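Local structure of BlEst2 (Bacillus licheniformis, 6WPX) at residues 317-322 against 380-385; 291-296 against 464-469; 300-305 against 368-373. The protein probably hydrolyses ester bonds as a lipase or esterase, and is captured here in its propeptide form, whose C-terminal domain has autoinhibitory effects. All blocks are in the same frame, centred on the assembly; numbering follows the deposited sequence.

Contact 1: 317-322 against 380-385; sequences HWLSNH and LFIVTF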
ATOM      1  N   HIS A 317      12.987  11.955   0.915  1.00 14.09           N
ATOM      2  CA  HIS A 317      12.711  11.353  -0.376  1.00 14.24           C
ATOM      3  C   HIS A 317      12.224  12.349  -1.387  1.00 19.93           C
ATOM      4  O   HIS A 317      11.279  13.086  -1.112  1.00 19.42           O
ATOM      5  CB  HIS A 317      11.650  10.236  -0.224  1.00 13.13           C
ATOM      6  CG  HIS A 317      11.937   9.330   0.913  1.00 15.79           C
ATOM      7  ND1 HIS A 317      12.731   8.211   0.755  1.00 16.82           N
ATOM      8  CD2 HIS A 317      11.580   9.434   2.210  1.00 16.16           C
ATOM      9  CE1 HIS A 317      12.844   7.678   1.957  1.00 15.89           C
ATOM     10  NE2 HIS A 317      12.164   8.374   2.862  1.00 16.01           N
ATOM     11  N   TRP A 318      12.821  12.320  -2.579  1.00 18.47           N
ATOM     12  CA  TRP A 318      12.342  13.137  -3.685  1.00 18.79           C
ATOM     13  C   TRP A 318      11.898  12.148  -4.769  1.00 20.18           C
ATOM     14  O   TRP A 318      12.730  11.541  -5.437  1.00 20.80           O
ATOM     15  CB  TRP A 318      13.417  14.111  -4.193  1.00 18.56           C
ATOM     16  CG  TRP A 318      12.915  15.061  -5.248  1.00 20.13           C
ATOM     17  CD1 TRP A 318      12.838  14.832  -6.592  1.00 23.27           C
ATOM     18  CD2 TRP A 318      12.417  16.393  -5.035  1.00 19.93           C
ATOM     19  NE1 TRP A 318      12.337  15.945  -7.235  1.00 22.63           N
ATOM     20  CE2 TRP A 318      12.050  16.910  -6.299  1.00 23.15           C
ATOM     21  CE3 TRP A 318      12.200  17.185  -3.887  1.00 20.98           C
ATOM     22  CZ2 TRP A 318      11.545  18.208  -6.458  1.00 21.99           C
ATOM     23  CZ3 TRP A 318      11.658  18.458  -4.044  1.00 22.23           C
ATOM     24  CH2 TRP A 318      11.368  18.969  -5.320  1.00 22.84           C
ATOM     25  N   LEU A 319      10.586  11.943  -4.894  1.00 16.41           N
ATOM     26  CA  LEU A 319      10.024  11.049  -5.924  1.00 15.42           C
ATOM     27  C   LEU A 319       9.827  11.857  -7.163  1.00 19.30           C
ATOM     28  O   LEU A 319       9.355  12.985  -7.081  1.00 18.90           O
ATOM     29  CB  LEU A 319       8.685  10.436  -5.494  1.00 14.85           C
ATOM     30  CG  LEU A 319       8.724   9.370  -4.388  1.00 17.83           C
ATOM     31  CD1 LEU A 319       8.811  10.018  -2.995  1.00 17.68           C
ATOM     32  CD2 LEU A 319       7.510   8.486  -4.490  1.00 19.17           C
ATOM     33  N   SER A 320      10.227  11.303  -8.313  1.00 19.17           N
ATOM     34  CA  SER A 320      10.148  11.984  -9.606  1.00 20.33           C
ATOM     35  C   SER A 320       9.809  10.985 -10.718  1.00 24.44           C
ATOM     36  O   SER A 320       9.946   9.782 -10.527  1.00 22.73           O
ATOM     37  CB  SER A 320      11.489  12.646  -9.920  1.00 24.37           C
ATOM     38  OG  SER A 320      11.470  13.311 -11.179  1.00 25.76           O
ATOM     39  N   ASN A 321       9.389  11.488 -11.877  1.00 25.72           N
ATOM     40  CA  ASN A 321       9.121  10.638 -13.028  1.00 27.54           C
ATOM     41  C   ASN A 321      10.435  10.342 -13.770  1.00 35.32           C
ATOM     42  O   ASN A 321      10.457   9.498 -14.666  1.00 37.91           O
ATOM     43  CB  ASN A 321       8.074  11.263 -13.956  1.00 27.50           C
ATOM     44  CG  ASN A 321       8.425  12.636 -14.425  1.00 40.62           C
ATOM     45  OD1 ASN A 321       8.551  13.570 -13.636  1.00 28.35           O
ATOM     46  ND2 ASN A 321       8.491  12.802 -15.735  1.00 39.01           N
ATOM     47  N   HIS A 322      11.538  10.992 -13.385  1.00 30.96           N
ATOM     48  CA  HIS A 322      12.809  10.672 -14.026  1.00 31.48           C
ATOM     49  C   HIS A 322      13.934  10.617 -12.991  1.00 34.51           C
ATOM     50  O   HIS A 322      13.785  11.069 -11.851  1.00 31.10           O
ATOM     51  CB  HIS A 322      13.123  11.536 -15.268  1.00 33.03           C
ATOM     52  CG  HIS A 322      13.302  12.991 -15.017  1.00 35.82           C
ATOM     53  ND1 HIS A 322      14.471  13.487 -14.467  1.00 37.54           N
ATOM     54  CD2 HIS A 322      12.506  14.029 -15.360  1.00 36.75           C
ATOM     55  CE1 HIS A 322      14.324  14.801 -14.438  1.00 36.22           C
ATOM     56  NE2 HIS A 322      13.162  15.174 -14.963  1.00 36.30           N
ATOM     57  N   LEU A 380       7.132  14.477  -5.777  1.00 15.30           N
ATOM     58  CA  LEU A 380       6.500  14.227  -4.496  1.00 14.52           C
ATOM     59  C   LEU A 380       7.660  14.174  -3.531  1.00 17.90           C
ATOM     60  O   LEU A 380       8.542  13.341  -3.673  1.00 16.61           O
ATOM     61  CB  LEU A 380       5.695  12.915  -4.504  1.00 13.72           C
ATOM     62  CG  LEU A 380       4.869  12.593  -3.244  1.00 14.82           C
ATOM     63  CD1 LEU A 380       3.887  13.728  -2.909  1.00 11.88           C
ATOM     64  CD2 LEU A 380       4.113  11.291  -3.419  1.00 15.54           C
ATOM     65  N   PHE A 381       7.696  15.133  -2.614  1.00 15.48           N
ATOM     66  CA  PHE A 381       8.753  15.309  -1.620  1.00 13.67           C
ATOM     67  C   PHE A 381       8.230  14.848  -0.294  1.00 18.62           C
ATOM     68  O   PHE A 381       7.209  15.349   0.169  1.00 17.20           O
ATOM     69  CB  PHE A 381       9.178  16.800  -1.556  1.00 14.57           C
ATOM     70  CG  PHE A 381      10.103  17.114  -0.402  1.00 15.84           C
ATOM     71  CD1 PHE A 381      11.244  16.344  -0.168  1.00 18.33           C
ATOM     72  CD2 PHE A 381       9.829  18.167   0.460  1.00 17.14           C
ATOM     73  CE1 PHE A 381      12.086  16.619   0.909  1.00 19.32           C
ATOM     74  CE2 PHE A 381      10.687  18.463   1.530  1.00 19.27           C
ATOM     75  CZ  PHE A 381      11.820  17.693   1.739  1.00 16.99           C
ATOM     76  N   ILE A 382       8.923  13.875   0.329  1.00 14.31           N
ATOM     77  CA  ILE A 382       8.457  13.305   1.592  1.00 13.14           C
ATOM     78  C   ILE A 382       9.595  13.211   2.572  1.00 15.76           C
ATOM     79  O   ILE A 382      10.679  12.722   2.244  1.00 14.95           O
ATOM     80  CB  ILE A 382       7.772  11.907   1.392  1.00 15.37           C
ATOM     81  CG1 ILE A 382       6.574  11.989   0.438  1.00 16.64           C
ATOM     82  CG2 ILE A 382       7.368  11.230   2.724  1.00 12.53           C
ATOM     83  CD1 ILE A 382       6.213  10.665  -0.187  1.00 17.26           C
ATOM     84  N   VAL A 383       9.317  13.631   3.791  1.00 13.00           N
ATOM     85  CA  VAL A 383      10.242  13.514   4.912  1.00 14.55           C
ATOM     86  C   VAL A 383       9.556  12.658   5.969  1.00 18.61           C
ATOM     87  O   VAL A 383       8.407  12.930   6.313  1.00 19.17           O
ATOM     88  CB  VAL A 383      10.685  14.887   5.499  1.00 19.16           C
ATOM     89  CG1 VAL A 383      11.673  14.703   6.660  1.00 18.31           C
ATOM     90  CG2 VAL A 383      11.309  15.764   4.425  1.00 19.98           C
ATOM     91  N   THR A 384      10.246  11.647   6.497  1.00 14.84           N
ATOM     92  CA  THR A 384       9.687  10.905   7.627  1.00 15.69           C
ATOM     93  C   THR A 384      10.542  11.291   8.821  1.00 21.48           C
ATOM     94  O   THR A 384      11.707  11.635   8.644  1.00 21.25           O
ATOM     95  CB  THR A 384       9.602   9.377   7.408  1.00 19.17           C
ATOM     96  OG1 THR A 384      10.898   8.832   7.622  1.00 13.99           O
ATOM     97  CG2 THR A 384       9.043   8.994   6.030  1.00 11.95           C
ATOM     98  N   PHE A 385       9.965  11.267  10.016  1.00 20.41           N
ATOM     99  CA  PHE A 385      10.657  11.650  11.238  1.00 21.88           C
ATOM    100  C   PHE A 385      10.568  10.570  12.276  1.00 26.39           C
ATOM    101  O   PHE A 385       9.481  10.027  12.541  1.00 25.51           O
ATOM    102  CB  PHE A 385      10.035  12.920  11.854  1.00 23.59           C
ATOM    103  CG  PHE A 385       9.980  14.139  10.958  1.00 21.76           C
ATOM    104  CD1 PHE A 385       8.998  14.257   9.972  1.00 22.19           C
ATOM    105  CD2 PHE A 385      10.880  15.187  11.129  1.00 23.41           C
ATOM    106  CE1 PHE A 385       8.951  15.373   9.143  1.00 21.63           C
ATOM    107  CE2 PHE A 385      10.831  16.317  10.293  1.00 24.22           C
ATOM    108  CZ  PHE A 385       9.856  16.403   9.319  1.00 20.86           C
TER
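H317 and L319 face I382 and L380 across two neighbouring antiparallel strands, each couple closed by a pair of backbone hydrogen bonds. H317 N gives to I382 O at 2.8 Å, and I382 N returns the bond to H317 O. Two residues on, L319 N gives to L380 O, also at 2.8 Å, and L380 N to L319 O. Between these couples lies the non-hydrogen-bonded pair of W318 and F381, their CA atoms 4.7 Å apart.

The aromatic contact belongs to that middle pair. In both residues CG is anti to the backbone N (chi1 -174° and 171°), which puts it beside the carbonyl carbon, and the two side chains cross at about a right angle. W318 CE3 comes to 3.8 Å from F381 CB, with the ring planes meeting obliquely at 40°. W318 and F381 turn toward the second sheet of a β-sandwich.

On the face that also carries H317, the leucines and I382 make the aliphatic contacts. L319 CB lies 4.0 Å from L380 CB, and L319 CD1 is 3.9 Å from I382 CD1. L319 and L380 both touch L165 of helix 163-169, while L319 and I382 touch F219 of helix 218-224.

The polar end of H317 is held from outside, NE2 by T315 and ND1 by S356. With both ring nitrogens bonded, the imidazole is probably held in one orientation, and a buried polar ring is satisfied among apolar side chains.

Contact 2: 291-296 against 464-469; sequences FIRGGE and NRTIIR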
ATOM      1  N   PHE A 291       6.221  14.778   6.490  1.00 15.40           N
ATOM      2  CA  PHE A 291       6.044  16.121   5.960  1.00 14.84           C
ATOM      3  C   PHE A 291       6.057  15.871   4.471  1.00 16.03           C
ATOM      4  O   PHE A 291       6.950  15.166   3.967  1.00 16.07           O
ATOM      5  CB  PHE A 291       7.157  17.111   6.358  1.00 16.37           C
ATOM      6  CG  PHE A 291       6.986  18.426   5.624  1.00 17.42           C
ATOM      7  CD1 PHE A 291       5.980  19.319   5.986  1.00 19.62           C
ATOM      8  CD2 PHE A 291       7.810  18.758   4.553  1.00 16.82           C
ATOM      9  CE1 PHE A 291       5.835  20.537   5.324  1.00 20.44           C
ATOM     10  CE2 PHE A 291       7.666  19.980   3.893  1.00 20.36           C
ATOM     11  CZ  PHE A 291       6.677  20.862   4.281  1.00 19.22           C
ATOM     12  N   ILE A 292       5.059  16.413   3.766  1.00 13.84           N
ATOM     13  CA  ILE A 292       4.894  16.155   2.335  1.00 13.16           C
ATOM     14  C   ILE A 292       4.613  17.389   1.527  1.00 16.68           C
ATOM     15  O   ILE A 292       3.778  18.200   1.902  1.00 16.18           O
ATOM     16  CB  ILE A 292       3.748  15.101   2.095  1.00 15.01           C
ATOM     17  CG1 ILE A 292       3.943  13.804   2.894  1.00 13.98           C
ATOM     18  CG2 ILE A 292       3.514  14.795   0.599  1.00 14.75           C
ATOM     19  CD1 ILE A 292       2.706  12.929   2.948  1.00 18.42           C
ATOM     20  N   ARG A 293       5.256  17.464   0.339  1.00 14.34           N
ATOM     21  CA  ARG A 293       5.006  18.470  -0.690  1.00 14.50           C
ATOM     22  C   ARG A 293       5.005  17.788  -2.049  1.00 16.71           C
ATOM     23  O   ARG A 293       5.465  16.669  -2.180  1.00 17.49           O
ATOM     24  CB  ARG A 293       6.002  19.652  -0.629  1.00 12.47           C
ATOM     25  CG  ARG A 293       5.811  20.582   0.582  1.00 12.92           C
ATOM     26  CD  ARG A 293       4.510  21.382   0.504  1.00 19.96           C
ATOM     27  NE  ARG A 293       4.315  22.294   1.646  1.00 19.41           N
ATOM     28  CZ  ARG A 293       3.677  21.972   2.766  1.00 27.69           C
ATOM     29  NH1 ARG A 293       3.229  20.740   2.952  1.00 18.05           N
ATOM     30  NH2 ARG A 293       3.530  22.864   3.732  1.00 20.53           N
ATOM     31  N   GLY A 294       4.439  18.448  -3.031  1.00 14.77           N
ATOM     32  CA  GLY A 294       4.381  17.959  -4.394  1.00 14.55           C
ATOM     33  C   GLY A 294       4.209  19.112  -5.353  1.00 20.13           C
ATOM     34  O   GLY A 294       3.903  20.229  -4.948  1.00 19.81           O
ATOM     35  N   GLY A 295       4.385  18.840  -6.627  1.00 19.09           N
ATOM     36  CA  GLY A 295       4.249  19.879  -7.638  1.00 17.62           C
ATOM     37  C   GLY A 295       4.961  19.474  -8.897  1.00 21.58           C
ATOM     38  O   GLY A 295       5.196  18.287  -9.137  1.00 22.17           O
ATOM     39  N   GLU A 296       5.325  20.460  -9.675  1.00 19.68           N
ATOM     40  CA  GLU A 296       6.054  20.304 -10.914  1.00 20.43           C
ATOM     41  C   GLU A 296       7.268  21.193 -10.830  1.00 27.93           C
ATOM     42  O   GLU A 296       7.248  22.223 -10.136  1.00 28.20           O
ATOM     43  CB  GLU A 296       5.178  20.711 -12.104  1.00 22.68           C
ATOM     44  CG  GLU A 296       4.191  19.613 -12.480  1.00 35.76           C
ATOM     45  CD  GLU A 296       3.161  19.957 -13.546  1.00 56.15           C
ATOM     46  OE1 GLU A 296       2.950  21.158 -13.828  1.00 41.16           O
ATOM     47  OE2 GLU A 296       2.544  19.012 -14.085  1.00 56.76           O
ATOM     48  N   ASN A 464       6.635  20.753  11.443  1.00 20.83           N
ATOM     49  CA  ASN A 464       5.717  20.610  10.293  1.00 20.07           C
ATOM     50  C   ASN A 464       5.420  19.112  10.076  1.00 24.21           C
ATOM     51  O   ASN A 464       6.344  18.341  10.108  1.00 23.71           O
ATOM     52  CB  ASN A 464       6.161  21.396   9.049  1.00 15.58           C
ATOM     53  CG  ASN A 464       7.589  21.164   8.605  1.00 28.27           C
ATOM     54  OD1 ASN A 464       8.207  22.024   8.006  1.00 22.07           O
ATOM     55  ND2 ASN A 464       8.117  19.994   8.875  1.00 14.80           N
ATOM     56  N   ARG A 465       4.153  18.765   9.898  1.00 20.25           N
ATOM     57  CA  ARG A 465       3.730  17.391   9.538  1.00 20.29           C
ATOM     58  C   ARG A 465       2.553  17.502   8.580  1.00 24.11           C
ATOM     59  O   ARG A 465       1.867  18.494   8.611  1.00 23.55           O
ATOM     60  CB  ARG A 465       3.372  16.493  10.722  1.00 18.67           C
ATOM     61  CG  ARG A 465       4.509  16.217  11.684  1.00 21.60           C
ATOM     62  CD  ARG A 465       5.640  15.386  11.153  1.00 17.25           C
ATOM     63  NE  ARG A 465       6.464  14.818  12.196  1.00 20.16           N
ATOM     64  CZ  ARG A 465       7.444  15.440  12.815  1.00 22.44           C
ATOM     65  NH1 ARG A 465       7.759  16.678  12.497  1.00 19.49           N
ATOM     66  NH2 ARG A 465       8.124  14.815  13.749  1.00 21.38           N
ATOM     67  N   THR A 466       2.351  16.460   7.807  1.00 19.00           N
ATOM     68  CA  THR A 466       1.274  16.348   6.834  1.00 18.78           C
ATOM     69  C   THR A 466       0.552  15.043   7.102  1.00 22.67           C
ATOM     70  O   THR A 466       1.159  13.973   7.031  1.00 21.38           O
ATOM     71  CB  THR A 466       1.815  16.370   5.407  1.00 17.72           C
ATOM     72  OG1 THR A 466       2.792  17.397   5.264  1.00 20.21           O
ATOM     73  CG2 THR A 466       0.710  16.565   4.396  1.00 15.34           C
ATOM     74  N   ILE A 467      -0.737  15.134   7.416  1.00 19.93           N
ATOM     75  CA  ILE A 467      -1.573  13.970   7.691  1.00 20.14           C
ATOM     76  C   ILE A 467      -2.440  13.736   6.487  1.00 23.70           C
ATOM     77  O   ILE A 467      -3.059  14.668   5.990  1.00 23.55           O
ATOM     78  CB  ILE A 467      -2.420  14.178   8.983  1.00 25.19           C
ATOM     79  CG1 ILE A 467      -1.476  14.440  10.196  1.00 27.46           C
ATOM     80  CG2 ILE A 467      -3.391  12.975   9.243  1.00 25.32           C
ATOM     81  CD1 ILE A 467      -2.152  14.802  11.474  1.00 34.95           C
ATOM     82  N   ILE A 468      -2.479  12.488   6.009  1.00 20.63           N
ATOM     83  CA  ILE A 468      -3.331  12.079   4.899  1.00 20.38           C
ATOM     84  C   ILE A 468      -4.411  11.129   5.421  1.00 23.61           C
ATOM     85  O   ILE A 468      -4.102  10.113   6.039  1.00 20.49           O
ATOM     86  CB  ILE A 468      -2.518  11.455   3.733  1.00 22.67           C
ATOM     87  CG1 ILE A 468      -1.643  12.536   3.068  1.00 22.50           C
ATOM     88  CG2 ILE A 468      -3.462  10.748   2.705  1.00 23.39           C
ATOM     89  CD1 ILE A 468      -0.667  12.008   2.146  1.00 31.36           C
ATOM     90  N   ARG A 469      -5.673  11.470   5.162  1.00 20.74           N
ATOM     91  CA  ARG A 469      -6.825  10.653   5.533  1.00 19.95           C
ATOM     92  C   ARG A 469      -7.525  10.191   4.261  1.00 21.39           C
ATOM     93  O   ARG A 469      -7.699  10.968   3.315  1.00 19.55           O
ATOM     94  CB  ARG A 469      -7.797  11.440   6.412  1.00 23.08           C
ATOM     95  CG  ARG A 469      -7.211  11.861   7.760  1.00 31.68           C
ATOM     96  CD  ARG A 469      -8.186  12.727   8.526  1.00 39.02           C
ATOM     97  NE  ARG A 469      -9.360  11.974   8.973  1.00 45.37           N
ATOM     98  CZ  ARG A 469     -10.441  12.523   9.517  1.00 57.90           C
ATOM     99  NH1 ARG A 469     -10.519  13.838   9.674  1.00 36.45           N
ATOM    100  NH2 ARG A 469     -11.457  11.761   9.901  1.00 43.90           N
TER
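F291 lies against the amide of N464, ring and amide planes only 22° apart, so that the two flat groups stack. N464 CG sits 3.6 Å from F291 CD1, and N464 OD1 stands over one ring face, displaced toward the rim. The amide gets there from the crowded position, with CG between the backbone N and the carbonyl carbon (chi1 51°), and its OD1 also accepts from A306 N.

T466 supplies the polar link. Its OG1 takes a hydrogen bond from I292 N at 2.9 Å and is also bonded to D452 OD1. R293 NH1 joins the same group: it forms a salt bridge with D452 and gives a hydrogen bond to I292 O at 2.8 Å.

I292 extends the contact on its apolar side, with CD1 3.6 Å from I468 CD1, the two side chains crossing at about a right angle.

Strand 290-297, outermost in its sheet, meets strand 462-473 of the C-terminal sheet at 76°, through side chains, the I292-T466 bond and a backbone bond between T466 and P290. D452 takes both the R293 guanidinium and the T466 hydroxyl, so R293 probably offsets its negative charge while the hydroxyl is held to receive I292 N.

Contact 3: 300-305 against 368-373; sequences LREEEF and KIASSV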
ATOM      1  N   LEU A 300      14.785  24.618 -11.285  1.00 26.46           N
ATOM      2  CA  LEU A 300      15.173  24.518  -9.895  1.00 24.49           C
ATOM      3  C   LEU A 300      13.926  24.621  -9.022  1.00 28.62           C
ATOM      4  O   LEU A 300      13.136  25.563  -9.161  1.00 26.96           O
ATOM      5  CB  LEU A 300      16.177  25.623  -9.518  1.00 24.29           C
ATOM      6  CG  LEU A 300      16.508  25.753  -8.011  1.00 27.33           C
ATOM      7  CD1 LEU A 300      17.315  24.568  -7.503  1.00 27.01           C
ATOM      8  CD2 LEU A 300      17.236  27.059  -7.728  1.00 30.94           C
ATOM      9  N   ARG A 301      13.746  23.638  -8.126  1.00 26.55           N
ATOM     10  CA  ARG A 301      12.664  23.670  -7.158  1.00 24.63           C
ATOM     11  C   ARG A 301      13.269  23.441  -5.800  1.00 25.64           C
ATOM     12  O   ARG A 301      13.973  22.448  -5.583  1.00 25.45           O
ATOM     13  CB  ARG A 301      11.577  22.615  -7.438  1.00 23.39           C
ATOM     14  CG  ARG A 301      10.452  22.578  -6.378  1.00 24.62           C
ATOM     15  CD  ARG A 301       9.541  23.780  -6.543  1.00 32.07           C
ATOM     16  NE  ARG A 301       8.312  23.708  -5.766  1.00 40.05           N
ATOM     17  CZ  ARG A 301       7.094  23.617  -6.287  1.00 55.89           C
ATOM     18  NH1 ARG A 301       6.929  23.529  -7.600  1.00 45.62           N
ATOM     19  NH2 ARG A 301       6.032  23.578  -5.497  1.00 44.59           N
ATOM     20  N   GLU A 302      12.970  24.347  -4.880  1.00 20.42           N
ATOM     21  CA  GLU A 302      13.432  24.215  -3.508  1.00 21.05           C
ATOM     22  C   GLU A 302      12.229  24.110  -2.600  1.00 24.28           C
ATOM     23  O   GLU A 302      11.224  24.791  -2.823  1.00 20.52           O
ATOM     24  CB  GLU A 302      14.336  25.377  -3.099  1.00 22.70           C
ATOM     25  CG  GLU A 302      15.555  25.557  -3.998  1.00 36.20           C
ATOM     26  CD  GLU A 302      16.636  26.515  -3.520  1.00 61.45           C
ATOM     27  OE1 GLU A 302      17.821  26.174  -3.713  1.00 52.41           O
ATOM     28  OE2 GLU A 302      16.321  27.618  -3.015  1.00 64.37           O
ATOM     29  N   GLU A 303      12.327  23.239  -1.590  1.00 21.95           N
ATOM     30  CA  GLU A 303      11.285  23.052  -0.581  1.00 20.13           C
ATOM     31  C   GLU A 303      11.915  23.101   0.785  1.00 23.73           C
ATOM     32  O   GLU A 303      12.794  22.290   1.094  1.00 23.47           O
ATOM     33  CB  GLU A 303      10.530  21.703  -0.759  1.00 20.05           C
ATOM     34  CG  GLU A 303       9.575  21.673  -1.939  1.00 25.80           C
ATOM     35  CD  GLU A 303       8.350  22.573  -1.896  1.00 37.59           C
ATOM     36  OE1 GLU A 303       7.674  22.664  -2.946  1.00 28.14           O
ATOM     37  OE2 GLU A 303       8.083  23.212  -0.851  1.00 25.46           O
ATOM     38  N   GLU A 304      11.486  24.054   1.593  1.00 21.05           N
ATOM     39  CA  GLU A 304      11.992  24.170   2.953  1.00 22.99           C
ATOM     40  C   GLU A 304      11.177  23.263   3.856  1.00 25.89           C
ATOM     41  O   GLU A 304      10.038  22.938   3.547  1.00 24.97           O
ATOM     42  CB  GLU A 304      11.898  25.613   3.464  1.00 24.92           C
ATOM     43  CG  GLU A 304      12.903  26.553   2.824  1.00 32.68           C
ATOM     44  CD  GLU A 304      12.911  27.949   3.421  1.00 52.96           C
ATOM     45  OE1 GLU A 304      11.914  28.345   4.066  1.00 36.65           O
ATOM     46  OE2 GLU A 304      13.925  28.655   3.236  1.00 48.98           O
ATOM     47  N   PHE A 305      11.767  22.833   4.946  1.00 22.02           N
ATOM     48  CA  PHE A 305      11.065  22.037   5.941  1.00 20.57           C
ATOM     49  C   PHE A 305      11.742  22.196   7.282  1.00 24.73           C
ATOM     50  O   PHE A 305      12.965  22.227   7.364  1.00 24.87           O
ATOM     51  CB  PHE A 305      10.888  20.555   5.540  1.00 20.36           C
ATOM     52  CG  PHE A 305      12.130  19.699   5.480  1.00 20.24           C
ATOM     53  CD1 PHE A 305      12.910  19.656   4.327  1.00 21.64           C
ATOM     54  CD2 PHE A 305      12.485  18.890   6.548  1.00 19.58           C
ATOM     55  CE1 PHE A 305      14.053  18.850   4.262  1.00 22.18           C
ATOM     56  CE2 PHE A 305      13.632  18.084   6.488  1.00 22.65           C
ATOM     57  CZ  PHE A 305      14.399  18.056   5.340  1.00 22.08           C
ATOM     58  N   LYS A 368      16.428  22.453   3.733  1.00 23.17           N
ATOM     59  CA  LYS A 368      15.930  22.764   2.404  1.00 21.57           C
ATOM     60  C   LYS A 368      16.389  21.706   1.432  1.00 24.21           C
ATOM     61  O   LYS A 368      17.570  21.337   1.404  1.00 23.52           O
ATOM     62  CB  LYS A 368      16.416  24.173   1.987  1.00 24.58           C
ATOM     63  CG  LYS A 368      16.012  24.631   0.579  1.00 29.76           C
ATOM     64  CD  LYS A 368      16.392  26.115   0.306  1.00 38.21           C
ATOM     65  CE  LYS A 368      17.879  26.379   0.221  1.00 52.60           C
ATOM     66  NZ  LYS A 368      18.171  27.764  -0.258  1.00 62.01           N
ATOM     67  N   ILE A 369      15.442  21.197   0.644  1.00 21.32           N
ATOM     68  CA  ILE A 369      15.754  20.255  -0.419  1.00 20.53           C
ATOM     69  C   ILE A 369      15.728  21.061  -1.710  1.00 22.58           C
ATOM     70  O   ILE A 369      14.936  21.997  -1.838  1.00 22.59           O
ATOM     71  CB  ILE A 369      14.828  19.000  -0.463  1.00 23.36           C
ATOM     72  CG1 ILE A 369      15.429  17.908  -1.424  1.00 24.45           C
ATOM     73  CG2 ILE A 369      13.400  19.373  -0.899  1.00 23.11           C
ATOM     74  CD1 ILE A 369      15.256  16.535  -0.992  1.00 27.95           C
ATOM     75  N   ALA A 370      16.586  20.704  -2.649  1.00 20.35           N
ATOM     76  CA  ALA A 370      16.630  21.351  -3.944  1.00 21.57           C
ATOM     77  C   ALA A 370      16.740  20.289  -5.023  1.00 27.61           C
ATOM     78  O   ALA A 370      17.526  19.359  -4.897  1.00 27.68           O
ATOM     79  CB  ALA A 370      17.795  22.347  -4.016  1.00 22.64           C
ATOM     80  N   SER A 371      15.922  20.413  -6.063  1.00 25.42           N
ATOM     81  CA  SER A 371      15.971  19.520  -7.222  1.00 25.18           C
ATOM     82  C   SER A 371      16.235  20.383  -8.443  1.00 29.04           C
ATOM     83  O   SER A 371      15.486  21.327  -8.710  1.00 27.41           O
ATOM     84  CB  SER A 371      14.656  18.770  -7.401  1.00 26.54           C
ATOM     85  OG  SER A 371      14.718  17.895  -8.513  1.00 32.73           O
ATOM     86  N   SER A 372      17.334  20.098  -9.138  1.00 27.52           N
ATOM     87  CA  SER A 372      17.710  20.815 -10.353  1.00 28.58           C
ATOM     88  C   SER A 372      17.551  19.839 -11.499  1.00 30.48           C
ATOM     89  O   SER A 372      18.144  18.766 -11.484  1.00 29.39           O
ATOM     90  CB  SER A 372      19.143  21.340 -10.265  1.00 34.33           C
ATOM     91  OG  SER A 372      19.457  22.159 -11.378  1.00 43.51           O
ATOM     92  N   VAL A 373      16.681  20.177 -12.445  1.00 28.50           N
ATOM     93  CA  VAL A 373      16.378  19.317 -13.590  1.00 29.74           C
ATOM     94  C   VAL A 373      16.616  20.043 -14.915  1.00 35.19           C
ATOM     95  O   VAL A 373      16.501  21.264 -14.971  1.00 34.62           O
ATOM     96  CB  VAL A 373      14.938  18.721 -13.514  1.00 33.09           C
ATOM     97  CG1 VAL A 373      14.782  17.739 -12.352  1.00 32.35           C
ATOM     98  CG2 VAL A 373      13.878  19.815 -13.440  1.00 32.35           C
TER
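F305 brings its ring near the backbone of K368, CE1 4.3 Å from K368 N in an oblique approach. The same ring meets those of W367 and F381, and so belongs to an aromatic cluster between the sheets. The guanidinium of R301 and the carboxylate of E303 form a second set of flat groups, two residues apart on one strand. R301 NE gives a hydrogen bond to E303 OE1 at 3.1 Å, part of a salt bridge, and approaches from above the carboxylate plane rather than within it.

The backbones form a regular antiparallel ladder. R301 N and S371 O meet at 3.0 Å, and S371 N bonds back to R301 O; E303 and I369 repeat the pattern, with E303 N 2.9 Å from I369 O. Strand 300-307 is outermost in this four-stranded sheet, which with the sheet of strands 313-320 and 377-386 makes a β-sandwich. I369 and S371 turn to the interior, where both touch W318, and I369 CG2 packs 3.7 Å from E303 CB.

E302, A370 and K368 occupy the outer face. K368 runs out with CG anti to the backbone N, and a bend at chi3 (68°) sets CE. NZ then reaches E302 OE2 at 3.3 Å, a weak hydrogen bond within a salt bridge, while K368 CD lies 3.6 Å from the same oxygen. An alanine here would probably leave the E302 carboxylate without its cross-strand charge mate and strip the aliphatic cover that CD and CE lay against it. Next along, A370 CB lies beside the E302 side chain, 3.9 Å from its CG, and close to L300 CD1.

All three contacts belong to one connected β-rich region. Contacts 1 and 2 have centres about 10 Å apart and share a sheet: F381 N probably donates to R293 O at 2.7 Å, and V383 N to F291 O at 2.8 Å. Contacts 1 and 3, centres about 11 Å apart, are the two layers of the sandwich, joined where W318 CZ2 meets S371 CB at 3.3 Å. Contacts 2 and 3 stand farther apart, about 15 Å between centres, though F291 CE2 still lies 3.7 Å from F305 CB. Along the chain contacts 1 and 3 cross, and both are nested inside the loop closed by contact 2, which joins the sandwich to the C-terminal sheet.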